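Long-range contacts in mucus binding protein (Lactobacillus reuteri, PDB 3I57), which is a cell-wall-linked surface protein that probably attaches the bacterium to mucus, and whose repeat seen here binds immunoglobulin: residues Q2-Q7 with N65-T70; T29-T34 with E57-D62. One frame throughout, in Å; residues are numbered along the deposited sequence.

Contact 1 of 2, residues Q2-Q7 with N65-T70; sequences QKVHVQ and NDQFYT. With CA (calcium ion), chain C.
The carbonyl oxygen Lys3 O is held by two donors. Gln67 N reaches it at 3.1 Å, almost straight at 175° and in the carbonyl plane, and water 2 donates at 2.8 Å from Lys3 O. Three more backbone bonds follow: His5 N to Gln67 O, Tyr69 N to His5 O, and Gln7 N to Tyr69 O. They zip 2-7 and 67-70 into a parallel ladder. Val4, Val6, Gln67 and Tyr69 lie on one face, His5, Gln7, Phe68 and Thr70 on the other. With CG anti to its carbonyl carbon, His5 sends NE2 to Asp66 OD2, 2.7 Å away. The oxygen lies in the imidazole plane but is met from above the carboxylate plane. ND1 bonds to Asp21, so two acids hold the ring and may favour its protonated form. His5 CD2 sits over one face of Phe68, toward the rim, 3.3 Å from Phe68 CE1. An alanine in place of His5 would remove the NE2 donor and the ring lying over Phe68, and would probably leave the Asp66 carboxylate less firmly placed. On the other face, Val4 CG1 meets the edge of Tyr69 at CE2, 3.9 Å away. At the start of the pair, calcium takes Gln2 OE1 at 2.5 Å and Asn65 O at 2.4 Å. Water 1, also on the metal, donates to Asp66 OD1 and accepts from Lys3 N. In the beta-grasp sheet, strand 15-24 flanks 2-10 antiparallel, and strand 46-51 pairs antiparallel with 67-80.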
loop_
_atom_site.group_PDB
_atom_site.type_symbol
_atom_site.label_atom_id
_atom_site.label_comp_id
_atom_site.label_asym_id
_atom_site.label_seq_id
_atom_site.Cartn_x
_atom_site.Cartn_y
_atom_site.Cartn_z
ATOM N N GLN A 2 -7.888 14.082 44.241
ATOM C CA GLN A 2 -8.198 14.567 42.889
ATOM C C GLN A 2 -7.817 13.469 41.892
ATOM O O GLN A 2 -6.974 12.627 42.196
ATOM C CB GLN A 2 -7.383 15.814 42.591
ATOM C CG GLN A 2 -7.630 16.960 43.583
ATOM C CD GLN A 2 -9.101 17.313 43.664
ATOM O OE1 GLN A 2 -9.857 17.077 42.707
ATOM N NE2 GLN A 2 -9.525 17.880 44.804
ATOM N N LYS A 3 -8.410 13.503 40.707
ATOM C CA LYS A 3 -8.137 12.463 39.710
ATOM C C LYS A 3 -7.731 13.083 38.410
ATOM O O LYS A 3 -8.254 14.122 38.010
ATOM C CB LYS A 3 -9.373 11.584 39.461
ATOM C CG LYS A 3 -9.797 10.726 40.630
ATOM C CD LYS A 3 -11.093 9.956 40.276
ATOM C CE LYS A 3 -11.123 8.589 40.964
ATOM N NZ LYS A 3 -9.920 7.738 40.640
ATOM N N VAL A 4 -6.807 12.414 37.736
ATOM C CA VAL A 4 -6.281 12.875 36.481
ATOM C C VAL A 4 -6.358 11.684 35.516
ATOM O O VAL A 4 -6.160 10.535 35.932
ATOM C CB VAL A 4 -4.795 13.301 36.625
ATOM C CG1 VAL A 4 -4.190 13.518 35.245
ATOM C CG2 VAL A 4 -4.691 14.555 37.426
ATOM N N HIS A 5 -6.638 11.952 34.250
ATOM C CA HIS A 5 -6.722 10.872 33.265
ATOM C C HIS A 5 -5.897 11.273 32.072
ATOM O O HIS A 5 -6.140 12.305 31.481
ATOM C CB HIS A 5 -8.192 10.687 32.825
ATOM C CG HIS A 5 -9.145 10.612 33.971
ATOM N ND1 HIS A 5 -9.272 9.480 34.754
ATOM C CD2 HIS A 5 -9.989 11.529 34.489
ATOM C CE1 HIS A 5 -10.169 9.704 35.700
ATOM N NE2 HIS A 5 -10.623 10.940 35.561
ATOM N N VAL A 6 -4.940 10.446 31.686
ATOM C CA VAL A 6 -4.123 10.792 30.530
ATOM C C VAL A 6 -4.493 9.857 29.403
ATOM O O VAL A 6 -4.397 8.646 29.544
ATOM C CB VAL A 6 -2.630 10.643 30.837
ATOM C CG1 VAL A 6 -1.815 11.042 29.614
ATOM C CG2 VAL A 6 -2.260 11.483 32.050
ATOM N N GLN A 7 -4.929 10.423 28.283
ATOM C CA GLN A 7 -5.559 9.603 27.246
ATOM C C GLN A 7 -4.663 9.569 26.025
ATOM O O GLN A 7 -4.358 10.604 25.459
ATOM C CB GLN A 7 -6.948 10.172 26.890
ATOM C CG GLN A 7 -7.890 10.130 28.121
ATOM C CD GLN A 7 -9.117 11.007 27.962
ATOM O OE1 GLN A 7 -10.267 10.592 28.234
ATOM N NE2 GLN A 7 -8.895 12.214 27.528
ATOM N N ASN A 65 -14.905 17.977 39.289
ATOM C CA ASN A 65 -14.397 17.707 37.952
ATOM C C ASN A 65 -12.988 17.098 37.964
ATOM O O ASN A 65 -12.102 17.576 38.698
ATOM C CB ASN A 65 -14.381 19.007 37.165
ATOM C CG ASN A 65 -15.764 19.633 37.048
ATOM O OD1 ASN A 65 -15.992 20.764 37.502
ATOM N ND2 ASN A 65 -16.697 18.894 36.461
ATOM N N ASP A 66 -12.788 16.064 37.143
ATOM C CA ASP A 66 -11.457 15.486 36.934
ATOM C C ASP A 66 -10.679 16.254 35.863
ATOM O O ASP A 66 -11.252 17.028 35.080
ATOM C CB ASP A 66 -11.558 14.006 36.513
ATOM C CG ASP A 66 -12.148 13.117 37.599
ATOM O OD1 ASP A 66 -12.287 13.580 38.743
ATOM O OD2 ASP A 66 -12.462 11.947 37.308
ATOM N N GLN A 67 -9.371 16.010 35.813
ATOM C CA GLN A 67 -8.506 16.619 34.819
ATOM C C GLN A 67 -8.243 15.598 33.724
ATOM O O GLN A 67 -7.912 14.468 34.031
ATOM C CB GLN A 67 -7.186 17.046 35.465
ATOM C CG GLN A 67 -7.348 18.282 36.375
ATOM C CD GLN A 67 -6.189 18.460 37.338
ATOM O OE1 GLN A 67 -5.126 19.000 36.982
ATOM N NE2 GLN A 67 -6.385 18.016 38.552
ATOM N N PHE A 68 -8.421 15.989 32.465
ATOM C CA PHE A 68 -8.116 15.113 31.334
ATOM C C PHE A 68 -7.034 15.711 30.462
ATOM O O PHE A 68 -7.092 16.909 30.147
ATOM C CB PHE A 68 -9.387 14.897 30.481
ATOM C CG PHE A 68 -10.512 14.211 31.237
ATOM C CD1 PHE A 68 -10.748 12.861 31.071
ATOM C CD2 PHE A 68 -11.326 14.922 32.115
ATOM C CE1 PHE A 68 -11.806 12.207 31.764
ATOM C CE2 PHE A 68 -12.371 14.289 32.822
ATOM C CZ PHE A 68 -12.612 12.948 32.653
ATOM N N TYR A 69 -6.069 14.895 30.030
ATOM C CA TYR A 69 -5.059 15.376 29.094
ATOM C C TYR A 69 -4.848 14.337 28.023
ATOM O O TYR A 69 -4.635 13.162 28.346
ATOM C CB TYR A 69 -3.731 15.592 29.816
ATOM C CG TYR A 69 -3.883 16.517 30.970
ATOM C CD1 TYR A 69 -3.969 17.895 30.772
ATOM C CD2 TYR A 69 -4.017 16.024 32.269
ATOM C CE1 TYR A 69 -4.142 18.751 31.831
ATOM C CE2 TYR A 69 -4.170 16.886 33.336
ATOM C CZ TYR A 69 -4.239 18.239 33.111
ATOM O OH TYR A 69 -4.394 19.099 34.180
ATOM N N THR A 70 -4.885 14.766 26.768
ATOM C CA THR A 70 -4.672 13.841 25.644
ATOM C C THR A 70 -3.223 13.844 25.127
ATOM O O THR A 70 -2.489 14.848 25.219
ATOM C CB THR A 70 -5.644 14.135 24.481
ATOM O OG1 THR A 70 -5.474 15.488 24.052
ATOM C CG2 THR A 70 -7.115 13.931 24.912
HETATM CA CA CA C . -10.469 17.607 40.385
HETATM O O HOH W 1 -11.065 15.191 40.622
HETATM O O HOH W 2 -8.635 16.620 39.245
#

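Contact 2 of 2, residues T29-T34 with E57-D62. With CA (calcium ion), chain C.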
loop_
_atom_site.group_PDB
_atom_site.type_symbol
_atom_site.label_atom_id
_atom_site.label_comp_id
_atom_site.label_asym_id
_atom_site.label_seq_id
_atom_site.Cartn_x
_atom_site.Cartn_y
_atom_site.Cartn_z
ATOM N N THR A 29 2.243 18.222 42.727
ATOM C CA THR A 29 2.659 18.096 41.321
ATOM C C THR A 29 2.317 16.687 40.788
ATOM O O THR A 29 2.637 15.683 41.437
ATOM C CB THR A 29 4.150 18.418 41.141
ATOM O OG1 THR A 29 4.369 19.791 41.464
ATOM C CG2 THR A 29 4.623 18.140 39.648
ATOM N N ILE A 30 1.654 16.600 39.630
ATOM C CA ILE A 30 1.159 15.265 39.183
ATOM C C ILE A 30 2.385 14.403 38.861
ATOM O O ILE A 30 3.156 14.782 38.014
ATOM C CB ILE A 30 0.214 15.349 37.947
ATOM C CG1 ILE A 30 -1.077 16.130 38.262
ATOM C CG2 ILE A 30 -0.108 13.919 37.433
ATOM C CD1 ILE A 30 -1.760 16.733 37.018
ATOM N N PRO A 31 2.594 13.279 39.574
ATOM C CA PRO A 31 3.836 12.531 39.407
ATOM C C PRO A 31 3.741 11.611 38.219
ATOM O O PRO A 31 3.613 10.388 38.373
ATOM C CB PRO A 31 3.965 11.740 40.721
ATOM C CG PRO A 31 2.555 11.580 41.191
ATOM C CD PRO A 31 1.790 12.781 40.707
ATOM N N TYR A 32 3.763 12.208 37.029
ATOM C CA TYR A 32 3.579 11.463 35.793
ATOM C C TYR A 32 4.389 12.122 34.693
ATOM O O TYR A 32 4.526 13.366 34.640
ATOM C CB TYR A 32 2.093 11.496 35.394
ATOM C CG TYR A 32 1.689 10.621 34.230
ATOM C CD1 TYR A 32 1.313 9.295 34.433
ATOM C CD2 TYR A 32 1.628 11.138 32.941
ATOM C CE1 TYR A 32 0.924 8.479 33.382
ATOM C CE2 TYR A 32 1.245 10.349 31.889
ATOM C CZ TYR A 32 0.875 9.026 32.107
ATOM O OH TYR A 32 0.506 8.274 31.030
ATOM N N SER A 33 4.881 11.271 33.807
ATOM C CA SER A 33 5.474 11.700 32.546
ATOM C C SER A 33 4.868 10.887 31.412
ATOM O O SER A 33 4.595 9.692 31.560
ATOM C CB SER A 33 6.979 11.467 32.552
ATOM O OG SER A 33 7.498 11.433 31.234
ATOM N N THR A 34 4.671 11.536 30.281
ATOM C CA THR A 34 4.146 10.868 29.103
ATOM C C THR A 34 5.245 10.115 28.364
ATOM O O THR A 34 4.974 9.490 27.340
ATOM C CB THR A 34 3.564 11.892 28.132
ATOM O OG1 THR A 34 4.575 12.891 27.875
ATOM C CG2 THR A 34 2.255 12.535 28.730
ATOM N N GLU A 57 2.391 20.145 35.650
ATOM C CA GLU A 57 0.972 20.286 36.017
ATOM C C GLU A 57 0.720 19.756 37.440
ATOM O O GLU A 57 1.276 18.716 37.802
ATOM C CB GLU A 57 0.119 19.485 35.014
ATOM C CG GLU A 57 -1.386 19.723 35.080
ATOM C CD GLU A 57 -1.795 20.990 34.360
ATOM O OE1 GLU A 57 -0.908 21.833 34.126
ATOM O OE2 GLU A 57 -2.992 21.131 34.025
ATOM N N LYS A 58 -0.092 20.483 38.221
ATOM C CA LYS A 58 -0.579 20.053 39.545
ATOM C C LYS A 58 -2.013 19.522 39.536
ATOM O O LYS A 58 -2.832 19.921 38.698
ATOM C CB LYS A 58 -0.572 21.236 40.534
ATOM C CG LYS A 58 0.780 21.861 40.768
ATOM C CD LYS A 58 0.692 23.148 41.636
ATOM C CE LYS A 58 -0.557 23.978 41.377
ATOM N NZ LYS A 58 -0.473 25.352 41.995
ATOM N N PHE A 59 -2.342 18.689 40.522
ATOM C CA PHE A 59 -3.727 18.327 40.779
ATOM C C PHE A 59 -4.489 19.601 41.202
ATOM O O PHE A 59 -3.976 20.396 41.998
ATOM C CB PHE A 59 -3.847 17.261 41.893
ATOM C CG PHE A 59 -3.300 15.896 41.515
ATOM C CD1 PHE A 59 -4.105 14.969 40.850
ATOM C CD2 PHE A 59 -1.996 15.542 41.826
ATOM C CE1 PHE A 59 -3.604 13.716 40.488
ATOM C CE2 PHE A 59 -1.494 14.288 41.490
ATOM C CZ PHE A 59 -2.302 13.375 40.817
ATOM N N ASP A 60 -5.701 19.777 40.663
ATOM C CA ASP A 60 -6.534 20.968 40.943
ATOM C C ASP A 60 -7.177 20.973 42.326
ATOM O O ASP A 60 -6.918 20.112 43.144
ATOM C CB ASP A 60 -7.626 21.159 39.890
ATOM C CG ASP A 60 -8.640 20.030 39.861
ATOM O OD1 ASP A 60 -8.916 19.354 40.887
ATOM O OD2 ASP A 60 -9.196 19.824 38.768
ATOM N N ASN A 61 -8.019 21.966 42.573
ATOM C CA ASN A 61 -8.741 22.060 43.829
ATOM C C ASN A 61 -10.230 22.032 43.521
ATOM O O ASN A 61 -10.997 22.836 44.060
ATOM C CB ASN A 61 -8.372 23.371 44.532
ATOM C CG ASN A 61 -9.048 23.525 45.898
ATOM O OD1 ASN A 61 -9.332 22.542 46.570
ATOM N ND2 ASN A 61 -9.295 24.778 46.311
ATOM N N ASP A 62 -10.620 21.136 42.614
ATOM C CA ASP A 62 -11.994 21.048 42.122
ATOM C C ASP A 62 -12.466 19.601 42.219
ATOM O O ASP A 62 -12.122 18.767 41.372
ATOM C CB ASP A 62 -12.061 21.561 40.677
ATOM C CG ASP A 62 -13.461 21.494 40.092
ATOM O OD1 ASP A 62 -14.325 20.831 40.696
ATOM O OD2 ASP A 62 -13.679 22.100 39.022
HETATM CA CA CA C . -10.469 17.607 40.385
HETATM O O HOH W 3 3.147 17.125 36.452
HETATM O O HOH W 1 -11.065 15.191 40.622
HETATM O O HOH W 2 -8.635 16.620 39.245
#
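Two loops of the beta-grasp mucin-binding domain meet here, joined by a single backbone bridge between Thr29 and Lys58. Ile30 N donates to Glu57 O at 2.8 Å, nearly straight at 170°. The tight part is Ile30 against Phe59. Ile30 CG1, anti to its carbonyl carbon, stands over the centre of the Phe59 ring in a CH-pi contact, 3.7 Å from the centroid and 11° off the normal. Pro31, the centre of an inverse gamma turn, brings its CD to the edge of the same ring at CE2, 3.7 Å away. Ile30 CD1 runs alongside the Glu57 chain and touches CG at 3.6 Å. Val4 of strand 2-10 also packs on Ile30 and Phe59, which are both buried.

The other side is loose. Thr29 and Lys58 are exposed and turn their CB atoms away from the facing loop. Water 3 spans the two loops by donating to Ile30 O and Glu57 O. Beyond Pro31 the first loop leaves for helix 35-43, where Ser33 OG caps Ala35 N. Beyond Phe59 the second loop turns to the metal. Asp60 OD1 binds calcium at 2.4 Å and also accepts from Asp62 N at 3.0 Å, closing an Asx turn.

In the fold
The centres of contacts 1 and 2 lie about 9 Å apart, at one end of the elongated chain. Calcium joins them. Contact 1 supplies Gln2 OE1 and Asn65 O, contact 2 supplies Asp60 OD1 and Asp62 O, and waters 1 and 2 complete six ligands. Gln2 OE1 and Asp60 OD1 lie 3.1 Å apart as co-ligands. The metal thus ties the start of strand 2-10 to the loop leading into strand 67-80. A second tie lies away from the ion: Tyr69 OH and Glu57 OE2 are 2.5 Å apart, a probable hydrogen bond. Between the two ties, Ile30 and Asp60, both of contact 2, touch Gln67 of contact 1.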